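Local coordinates for putative branched-chain amino acid ABC transporter, periplasmic branched-chain amino acid-binding protein (Pseudomonas protegens Pf-5, PDB 4RU0) that probably binds branched-chain amino acids or related small solutes in the periplasm and delivers them to an ABC transporter, at residues F35-V43 against W54-N62; K75-T83 against C93-A104. All blocks are in the same frame, centred on the assembly; numbering follows the deposited sequence.

Interaction 1 of 2, residues F35-V43 against W54-N62; sequences FFPLATYRV and WAGMIDYLN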
loop_
_atom_site.group_PDB
_atom_site.type_symbol
_atom_site.label_atom_id
_atom_site.label_comp_id
_atom_site.label_asym_id
_atom_site.label_seq_id
_atom_site.Cartn_x
_atom_site.Cartn_y
_atom_site.Cartn_z
ATOM N N PHE A 35 -3.287 21.799 6.821
ATOM C CA PHE A 35 -2.750 20.874 7.813
ATOM C C PHE A 35 -2.607 19.456 7.269
ATOM O O PHE A 35 -3.513 18.917 6.637
ATOM C CB PHE A 35 -3.620 20.859 9.070
ATOM C CG PHE A 35 -3.087 19.971 10.157
ATOM C CD1 PHE A 35 -1.735 19.978 10.473
ATOM C CD2 PHE A 35 -3.931 19.140 10.870
ATOM C CE1 PHE A 35 -1.238 19.163 11.473
ATOM C CE2 PHE A 35 -3.442 18.327 11.874
ATOM C CZ PHE A 35 -2.093 18.339 12.176
ATOM N N PHE A 36 -1.451 18.860 7.537
ATOM C CA PHE A 36 -1.154 17.505 7.107
ATOM C C PHE A 36 -0.811 16.657 8.322
ATOM O O PHE A 36 0.348 16.600 8.728
ATOM C CB PHE A 36 0.004 17.503 6.110
ATOM C CG PHE A 36 -0.007 16.341 5.163
ATOM C CD1 PHE A 36 -0.417 16.510 3.849
ATOM C CD2 PHE A 36 0.399 15.081 5.582
ATOM C CE1 PHE A 36 -0.422 15.448 2.967
ATOM C CE2 PHE A 36 0.393 14.008 4.708
ATOM C CZ PHE A 36 -0.018 14.191 3.398
ATOM N N PRO A 37 -1.823 16.007 8.916
ATOM C CA PRO A 37 -1.601 15.207 10.123
ATOM C C PRO A 37 -0.681 14.017 9.848
ATOM O O PRO A 37 -0.811 13.359 8.812
ATOM C CB PRO A 37 -3.012 14.747 10.502
ATOM C CG PRO A 37 -3.782 14.792 9.230
ATOM C CD PRO A 37 -3.219 15.941 8.456
ATOM N N LEU A 38 0.252 13.764 10.762
ATOM C CA LEU A 38 1.178 12.649 10.611
ATOM C C LEU A 38 1.109 11.707 11.809
ATOM O O LEU A 38 1.599 12.023 12.892
ATOM C CB LEU A 38 2.608 13.158 10.421
ATOM C CG LEU A 38 2.855 13.919 9.116
ATOM C CD1 LEU A 38 4.314 14.326 8.996
ATOM C CD2 LEU A 38 2.426 13.086 7.913
ATOM N N ALA A 39 0.481 10.552 11.605
ATOM C CA ALA A 39 0.383 9.531 12.641
ATOM C C ALA A 39 1.554 8.564 12.508
ATOM O O ALA A 39 1.578 7.723 11.607
ATOM C CB ALA A 39 -0.948 8.790 12.548
ATOM N N THR A 40 2.529 8.694 13.400
ATOM C CA THR A 40 3.795 7.984 13.246
ATOM C C THR A 40 4.185 7.208 14.492
ATOM O O THR A 40 3.725 7.513 15.595
ATOM C CB THR A 40 4.944 8.960 12.906
ATOM O OG1 THR A 40 5.145 9.858 14.005
ATOM C CG2 THR A 40 4.627 9.760 11.648
ATOM N N TYR A 41 5.032 6.199 14.310
ATOM C CA TYR A 41 5.643 5.515 15.439
ATOM C C TYR A 41 7.162 5.633 15.378
ATOM O O TYR A 41 7.777 5.345 14.353
ATOM C CB TYR A 41 5.219 4.038 15.501
ATOM C CG TYR A 41 5.138 3.317 14.170
ATOM C CD1 TYR A 41 6.257 2.703 13.616
ATOM C CD2 TYR A 41 3.933 3.216 13.485
ATOM C CE1 TYR A 41 6.181 2.032 12.407
ATOM C CE2 TYR A 41 3.847 2.548 12.277
ATOM C CZ TYR A 41 4.973 1.958 11.742
ATOM O OH TYR A 41 4.887 1.298 10.538
ATOM N N ARG A 42 7.755 6.078 16.483
ATOM C CA ARG A 42 9.206 6.182 16.594
ATOM C C ARG A 42 9.701 5.438 17.825
ATOM O O ARG A 42 10.865 5.538 18.202
ATOM C CB ARG A 42 9.639 7.645 16.646
ATOM C CG ARG A 42 9.380 8.387 15.351
ATOM C CD ARG A 42 9.726 9.855 15.467
ATOM N NE ARG A 42 9.545 10.542 14.192
ATOM C CZ ARG A 42 10.445 10.544 13.214
ATOM N NH1 ARG A 42 11.593 9.894 13.367
ATOM N NH2 ARG A 42 10.199 11.198 12.085
ATOM N N VAL A 43 8.798 4.689 18.445
ATOM C CA VAL A 43 9.125 3.883 19.611
ATOM C C VAL A 43 8.711 2.445 19.342
ATOM O O VAL A 43 7.692 2.203 18.697
ATOM C CB VAL A 43 8.418 4.409 20.879
ATOM C CG1 VAL A 43 8.845 3.617 22.108
ATOM C CG2 VAL A 43 8.712 5.891 21.069
ATOM N N TRP A 54 8.274 7.829 7.536
ATOM C CA TRP A 54 7.910 9.194 7.916
ATOM C C TRP A 54 8.833 10.198 7.237
ATOM O O TRP A 54 8.384 11.248 6.770
ATOM C CB TRP A 54 7.953 9.388 9.439
ATOM C CG TRP A 54 7.520 8.200 10.265
ATOM C CD1 TRP A 54 8.093 7.767 11.429
ATOM C CD2 TRP A 54 6.432 7.295 9.997
ATOM N NE1 TRP A 54 7.433 6.656 11.901
ATOM C CE2 TRP A 54 6.413 6.346 11.040
ATOM C CE3 TRP A 54 5.475 7.199 8.981
ATOM C CZ2 TRP A 54 5.479 5.315 11.093
ATOM C CZ3 TRP A 54 4.554 6.174 9.034
ATOM C CH2 TRP A 54 4.560 5.246 10.083
ATOM N N ALA A 55 10.119 9.861 7.175
ATOM C CA ALA A 55 11.113 10.726 6.552
ATOM C C ALA A 55 10.795 10.948 5.076
ATOM O O ALA A 55 11.078 12.013 4.525
ATOM C CB ALA A 55 12.503 10.138 6.715
ATOM N N GLY A 56 10.200 9.940 4.443
ATOM C CA GLY A 56 9.763 10.058 3.062
ATOM C C GLY A 56 8.619 11.047 2.914
ATOM O O GLY A 56 8.623 11.885 2.010
HETATM N N MSE A 57 7.632 10.920 3.782
HETATM C CA MSE A 57 6.520 11.824 3.769
HETATM C C MSE A 57 6.965 13.224 4.091
HETATM O O MSE A 57 6.570 14.171 3.405
HETATM C CB MSE A 57 5.568 11.334 4.844
HETATM C CG MSE A 57 4.585 10.305 4.317
HETATM SE SE MSE A 57 3.590 9.550 5.815
HETATM C CE MSE A 57 1.836 9.919 5.056
ATOM N N ILE A 58 7.794 13.378 5.106
ATOM C CA ILE A 58 8.219 14.702 5.480
ATOM C C ILE A 58 9.033 15.392 4.382
ATOM O O ILE A 58 8.747 16.526 4.039
ATOM C CB ILE A 58 9.011 14.674 6.802
ATOM C CG1 ILE A 58 8.097 14.275 7.957
ATOM C CG2 ILE A 58 9.611 16.032 7.097
ATOM C CD1 ILE A 58 8.819 13.715 9.159
ATOM N N ASP A 59 9.995 14.690 3.795
ATOM C CA ASP A 59 10.854 15.321 2.813
ATOM C C ASP A 59 10.047 15.750 1.619
ATOM O O ASP A 59 10.269 16.818 1.077
ATOM C CB ASP A 59 12.030 14.434 2.417
ATOM C CG ASP A 59 13.004 14.239 3.542
ATOM O OD1 ASP A 59 13.838 13.318 3.487
ATOM O OD2 ASP A 59 12.940 15.012 4.505
ATOM N N TYR A 60 9.106 14.924 1.197
ATOM C CA TYR A 60 8.261 15.312 0.078
ATOM C C TYR A 60 7.400 16.531 0.408
ATOM O O TYR A 60 7.147 17.365 -0.457
ATOM C CB TYR A 60 7.438 14.164 -0.479
ATOM C CG TYR A 60 6.694 14.560 -1.715
ATOM C CD1 TYR A 60 7.363 14.842 -2.885
ATOM C CD2 TYR A 60 5.330 14.689 -1.708
ATOM C CE1 TYR A 60 6.685 15.219 -4.023
ATOM C CE2 TYR A 60 4.649 15.072 -2.839
ATOM C CZ TYR A 60 5.336 15.334 -3.993
ATOM O OH TYR A 60 4.657 15.719 -5.112
ATOM N N LEU A 61 6.920 16.605 1.647
ATOM C CA LEU A 61 6.124 17.752 2.078
ATOM C C LEU A 61 7.005 18.997 2.152
ATOM O O LEU A 61 6.590 20.095 1.770
ATOM C CB LEU A 61 5.462 17.491 3.437
ATOM C CG LEU A 61 4.353 16.437 3.513
ATOM C CD1 LEU A 61 3.874 16.265 4.947
ATOM C CD2 LEU A 61 3.191 16.795 2.605
ATOM N N ASN A 62 8.223 18.811 2.651
ATOM C CA ASN A 62 9.202 19.884 2.717
ATOM C C ASN A 62 9.491 20.432 1.325
ATOM O O ASN A 62 9.482 21.646 1.103
ATOM C CB ASN A 62 10.493 19.382 3.369
ATOM C CG ASN A 62 11.028 20.340 4.413
ATOM O OD1 ASN A 62 10.881 21.557 4.290
ATOM N ND2 ASN A 62 11.644 19.793 5.454
#
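In the beta-alpha-beta unit that begins with strand 34-40, helix 47-67 lies over the strand, and W54 of the helix meets T40 and Y41 where the strand ends. The indole is fixed on several sides. Its NE1 donates to the backbone O of Y41 at 2.8 Å, nearly straight at 170°; the oxygen lies in the indole plane, while the N-H arrives from above the carbonyl plane. T40 covers one indole face, its CB 3.4 Å from the centroid of the five-membered ring, and its OG1 bonds to E80. The benzene edge of W54 points into the Y41 ring in a T-shaped pair, planes at 84°, with W54 CZ2 3.4 Å from Y41 CE2. Y41 CG, between its backbone N and carbonyl carbon (chi1 40°), brings the ring face up to that edge. Because the Y41 hydroxyl makes a weak hydrogen bond to the bound pentaoxaheptadecane, W54 is a second-shell residue behind a pocket side chain. With alanine at W54 the Y41 carbonyl is likely to lose this donor, and the Y41 ring the edge that bears on its face. R42 runs past W54 in the opposite direction, its NH2 3.9 Å from W54 CB, and its guanidinium forms salt bridges with E80 and D315. The helix returns roughly antiparallel to the strand, as the crossover of such a unit does. Further along, the contact is apolar: L38 CD1 meets I58 CG1 at 3.9 Å, and L61 lays both methyls over one F36 face, CD1 3.7 Å from F36 CD2. Selenomethionine M57 reaches the F36 ring edge with its CE.

Interaction 2 of 2, residues K75-T83 against C93-A104; sequences KLVWQECET and CYERFKNGLDGA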
loop_
_atom_site.group_PDB
_atom_site.type_symbol
_atom_site.label_atom_id
_atom_site.label_comp_id
_atom_site.label_asym_id
_atom_site.label_seq_id
_atom_site.Cartn_x
_atom_site.Cartn_y
_atom_site.Cartn_z
ATOM N N LYS A 75 0.634 26.922 1.544
ATOM C CA LYS A 75 1.704 26.274 2.290
ATOM C C LYS A 75 1.183 25.095 3.107
ATOM O O LYS A 75 0.012 25.054 3.490
ATOM C CB LYS A 75 2.402 27.285 3.204
ATOM C CG LYS A 75 3.052 28.447 2.457
ATOM C CD LYS A 75 3.611 29.493 3.420
ATOM C CE LYS A 75 4.238 30.667 2.673
ATOM N NZ LYS A 75 4.838 31.660 3.609
ATOM N N LEU A 76 2.066 24.138 3.367
ATOM C CA LEU A 76 1.705 22.930 4.100
ATOM C C LEU A 76 2.312 22.942 5.497
ATOM O O LEU A 76 3.500 23.212 5.663
ATOM C CB LEU A 76 2.169 21.683 3.341
ATOM C CG LEU A 76 1.253 21.056 2.284
ATOM C CD1 LEU A 76 0.612 22.108 1.396
ATOM C CD2 LEU A 76 2.037 20.065 1.440
ATOM N N VAL A 77 1.497 22.653 6.502
ATOM C CA VAL A 77 2.005 22.536 7.861
ATOM C C VAL A 77 1.682 21.141 8.384
ATOM O O VAL A 77 0.597 20.616 8.141
ATOM C CB VAL A 77 1.416 23.631 8.794
ATOM C CG1 VAL A 77 -0.099 23.604 8.775
ATOM C CG2 VAL A 77 1.949 23.485 10.212
ATOM N N TRP A 78 2.634 20.529 9.080
ATOM C CA TRP A 78 2.432 19.183 9.592
ATOM C C TRP A 78 2.932 19.033 11.022
ATOM O O TRP A 78 3.766 19.812 11.489
ATOM C CB TRP A 78 3.126 18.159 8.692
ATOM C CG TRP A 78 4.612 18.343 8.588
ATOM C CD1 TRP A 78 5.569 17.796 9.396
ATOM C CD2 TRP A 78 5.311 19.124 7.613
ATOM N NE1 TRP A 78 6.820 18.191 8.985
ATOM C CE2 TRP A 78 6.689 19.006 7.891
ATOM C CE3 TRP A 78 4.906 19.910 6.529
ATOM C CZ2 TRP A 78 7.661 19.645 7.127
ATOM C CZ3 TRP A 78 5.873 20.544 5.770
ATOM C CH2 TRP A 78 7.234 20.407 6.073
ATOM N N GLN A 79 2.407 18.023 11.708
ATOM C CA GLN A 79 2.830 17.704 13.063
ATOM C C GLN A 79 2.714 16.205 13.295
ATOM O O GLN A 79 1.828 15.549 12.749
ATOM C CB GLN A 79 1.996 18.470 14.097
ATOM C CG GLN A 79 2.561 18.397 15.514
ATOM C CD GLN A 79 1.764 19.215 16.514
ATOM O OE1 GLN A 79 0.545 19.342 16.404
ATOM N NE2 GLN A 79 2.456 19.777 17.499
ATOM N N GLU A 80 3.620 15.665 14.100
ATOM C CA GLU A 80 3.629 14.242 14.386
ATOM C C GLU A 80 2.960 13.920 15.713
ATOM O O GLU A 80 3.106 14.651 16.693
ATOM C CB GLU A 80 5.061 13.712 14.396
ATOM C CG GLU A 80 5.446 12.950 13.148
ATOM C CD GLU A 80 6.927 12.633 13.094
ATOM O OE1 GLU A 80 7.315 11.500 13.454
ATOM O OE2 GLU A 80 7.705 13.520 12.687
ATOM N N CYS A 81 2.226 12.815 15.733
ATOM C CA CYS A 81 1.678 12.278 16.967
ATOM C C CYS A 81 2.109 10.818 17.083
ATOM O O CYS A 81 1.980 10.053 16.130
ATOM C CB CYS A 81 0.154 12.409 16.991
ATOM S SG CYS A 81 -0.652 11.726 18.466
ATOM N N GLU A 82 2.642 10.445 18.241
ATOM C CA GLU A 82 3.145 9.092 18.449
ATOM C C GLU A 82 2.010 8.088 18.638
ATOM O O GLU A 82 1.198 8.222 19.551
ATOM C CB GLU A 82 4.084 9.056 19.654
ATOM C CG GLU A 82 4.692 7.690 19.926
ATOM C CD GLU A 82 5.523 7.167 18.761
ATOM O OE1 GLU A 82 6.175 7.979 18.063
ATOM O OE2 GLU A 82 5.520 5.938 18.549
ATOM N N THR A 83 1.959 7.080 17.771
ATOM C CA THR A 83 0.893 6.084 17.822
ATOM C C THR A 83 1.392 4.756 18.388
ATOM O O THR A 83 0.595 3.887 18.751
ATOM C CB THR A 83 0.288 5.833 16.425
ATOM O OG1 THR A 83 1.205 5.067 15.630
ATOM C CG2 THR A 83 -0.012 7.160 15.732
ATOM N N CYS A 93 -4.646 9.880 18.501
ATOM C CA CYS A 93 -4.000 10.796 17.569
ATOM C C CYS A 93 -5.022 11.389 16.613
ATOM O O CYS A 93 -5.030 12.594 16.374
ATOM C CB CYS A 93 -2.884 10.088 16.792
ATOM S SG CYS A 93 -1.345 9.956 17.733
ATOM N N TYR A 94 -5.893 10.535 16.089
ATOM C CA TYR A 94 -6.951 10.966 15.191
ATOM C C TYR A 94 -7.846 11.999 15.864
ATOM O O TYR A 94 -8.196 13.010 15.258
ATOM C CB TYR A 94 -7.780 9.773 14.722
ATOM C CG TYR A 94 -9.086 10.156 14.059
ATOM C CD1 TYR A 94 -10.255 10.289 14.805
ATOM C CD2 TYR A 94 -9.153 10.382 12.687
ATOM C CE1 TYR A 94 -11.444 10.641 14.207
ATOM C CE2 TYR A 94 -10.344 10.728 12.080
ATOM C CZ TYR A 94 -11.486 10.854 12.847
ATOM O OH TYR A 94 -12.674 11.196 12.256
ATOM N N GLU A 95 -8.219 11.739 17.115
ATOM C CA GLU A 95 -9.096 12.646 17.849
ATOM C C GLU A 95 -8.396 13.960 18.153
ATOM O O GLU A 95 -9.037 15.006 18.233
ATOM C CB GLU A 95 -9.586 11.998 19.147
ATOM C CG GLU A 95 -10.536 10.834 18.927
ATOM C CD GLU A 95 -11.885 11.268 18.370
ATOM O OE1 GLU A 95 -12.328 12.399 18.666
ATOM O OE2 GLU A 95 -12.508 10.477 17.635
ATOM N N ARG A 96 -7.080 13.908 18.330
ATOM C CA ARG A 96 -6.315 15.123 18.560
ATOM C C ARG A 96 -6.248 15.969 17.286
ATOM O O ARG A 96 -6.307 17.195 17.339
ATOM C CB ARG A 96 -4.910 14.787 19.057
ATOM C CG ARG A 96 -3.867 15.872 18.789
ATOM C CD ARG A 96 -2.851 16.000 19.919
ATOM N NE ARG A 96 -2.209 14.735 20.265
ATOM C CZ ARG A 96 -2.583 13.960 21.283
ATOM N NH1 ARG A 96 -3.605 14.317 22.057
ATOM N NH2 ARG A 96 -1.942 12.820 21.527
ATOM N N PHE A 97 -6.165 15.298 16.141
ATOM C CA PHE A 97 -5.929 15.964 14.868
ATOM C C PHE A 97 -7.189 16.315 14.081
ATOM O O PHE A 97 -7.165 17.237 13.265
ATOM C CB PHE A 97 -5.030 15.092 13.988
ATOM C CG PHE A 97 -3.575 15.159 14.348
ATOM C CD1 PHE A 97 -3.081 16.216 15.096
ATOM C CD2 PHE A 97 -2.700 14.167 13.929
ATOM C CE1 PHE A 97 -1.739 16.285 15.425
ATOM C CE2 PHE A 97 -1.354 14.228 14.251
ATOM C CZ PHE A 97 -0.875 15.289 15.001
ATOM N N LYS A 98 -8.282 15.593 14.314
ATOM C CA LYS A 98 -9.462 15.716 13.456
ATOM C C LYS A 98 -10.034 17.143 13.389
ATOM O O LYS A 98 -10.792 17.468 12.473
ATOM C CB LYS A 98 -10.557 14.749 13.909
ATOM C CG LYS A 98 -11.274 15.160 15.180
ATOM C CD LYS A 98 -12.475 14.262 15.451
ATOM C CE LYS A 98 -13.288 14.768 16.637
ATOM N NZ LYS A 98 -14.356 13.804 17.018
ATOM N N ASN A 99 -9.670 17.994 14.342
ATOM C CA ASN A 99 -10.182 19.357 14.347
ATOM C C ASN A 99 -9.188 20.371 13.793
ATOM O O ASN A 99 -9.506 21.554 13.676
ATOM C CB ASN A 99 -10.602 19.754 15.758
ATOM C CG ASN A 99 -11.861 19.051 16.199
ATOM O OD1 ASN A 99 -12.878 19.082 15.503
ATOM N ND2 ASN A 99 -11.795 18.385 17.344
ATOM N N GLY A 100 -7.992 19.902 13.447
ATOM C CA GLY A 100 -6.981 20.749 12.845
ATOM C C GLY A 100 -5.843 21.081 13.789
ATOM O O GLY A 100 -5.807 20.593 14.917
ATOM N N LEU A 101 -4.908 21.908 13.325
ATOM C CA LEU A 101 -3.789 22.353 14.155
ATOM C C LEU A 101 -3.644 23.871 14.118
ATOM O O LEU A 101 -3.251 24.437 13.097
ATOM C CB LEU A 101 -2.477 21.700 13.709
ATOM C CG LEU A 101 -1.226 22.233 14.417
ATOM C CD1 LEU A 101 -1.285 21.949 15.913
ATOM C CD2 LEU A 101 0.053 21.671 13.809
ATOM N N ASP A 102 -3.969 24.514 15.241
ATOM C CA ASP A 102 -3.858 25.965 15.394
ATOM C C ASP A 102 -4.546 26.719 14.261
ATOM O O ASP A 102 -4.016 27.708 13.760
ATOM C CB ASP A 102 -2.387 26.384 15.483
ATOM C CG ASP A 102 -1.698 25.838 16.723
ATOM O OD1 ASP A 102 -2.326 25.842 17.802
ATOM O OD2 ASP A 102 -0.528 25.405 16.618
ATOM N N GLY A 103 -5.722 26.241 13.858
ATOM C CA GLY A 103 -6.489 26.874 12.798
ATOM C C GLY A 103 -6.511 26.108 11.482
ATOM O O GLY A 103 -7.541 26.065 10.801
ATOM N N ALA A 104 -5.382 25.506 11.116
ATOM C CA ALA A 104 -5.264 24.801 9.837
ATOM C C ALA A 104 -6.058 23.492 9.831
ATOM O O ALA A 104 -5.837 22.633 10.681
ATOM C CB ALA A 104 -3.807 24.531 9.523
#
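A disulfide ties C81, on strand 76-82, directly to C93, on helix 87-97, with the two SG atoms 2.0 Å apart and a chi3 of -80°, close to the relaxed value for such a bridge. C81 sends SG anti to its own backbone N (chi1 178°), across to the helix. The bridge closes a covalent loop that takes in the strand-to-helix connection and the first turns of helix 87-97. T83 adds its CG2 beside C93 SG at 3.7 Å, and R96 curls its bent chain back so that NH2 comes within 3.5 Å of C81 SG. One helical turn beyond C93, the F97 ring approaches the strand through its CZ end: CE2 lies 3.6 Å from C81 CB, and CZ lies 3.5 Å from the backbone O of Q79. The C81 sulfur stands obliquely to this ring, a sulfur-aromatic contact.

The chain then bends back through a type I turn from F97 to G100. G100 has a positive phi of 107°; at these backbone angles a CB would be jammed against the carbonyl O of N99, which calls for glycine, and it would also meet the O of A104. A type I' turn from L101 to A104 follows, closed by backbone hydrogen bonds in both directions. L101 and Q79 side chains cross at about a right angle, with Q79 OE1 3.2 Å from L101 CD1, and A104 CB rests 3.9 Å from V77 CG1. V77, Q79 and C81 thus face segment 93-104, while the alternating L76, W78 and E80 touch helix 47-67 on the other face of the sheet. F97 also packs edge-to-face with F35 of the adjacent strand 34-40, and Y94 turns away from strand 76-82 onto helix 114-126.

In the fold
The two contacts follow in series along the chain, interaction 1 closing before interaction 2 opens, and their centres lie 11 Å apart. They share the parallel pair of strands 34-40 and 76-82. Interaction 1 puts helix 47-67 on one face of this pair, whereas interaction 2 puts helix 87-97 and the turns after it on the other, giving an alpha/beta/alpha layering in one lobe. Direct bonds join them: the salt bridge of R42 with E80 and a probable backbone hydrogen bond from F36 to V77. Interaction 1 reaches the bound ligand through Y41, just after the strand, while the T83 side chain of interaction 2 stays about 9 Å from it.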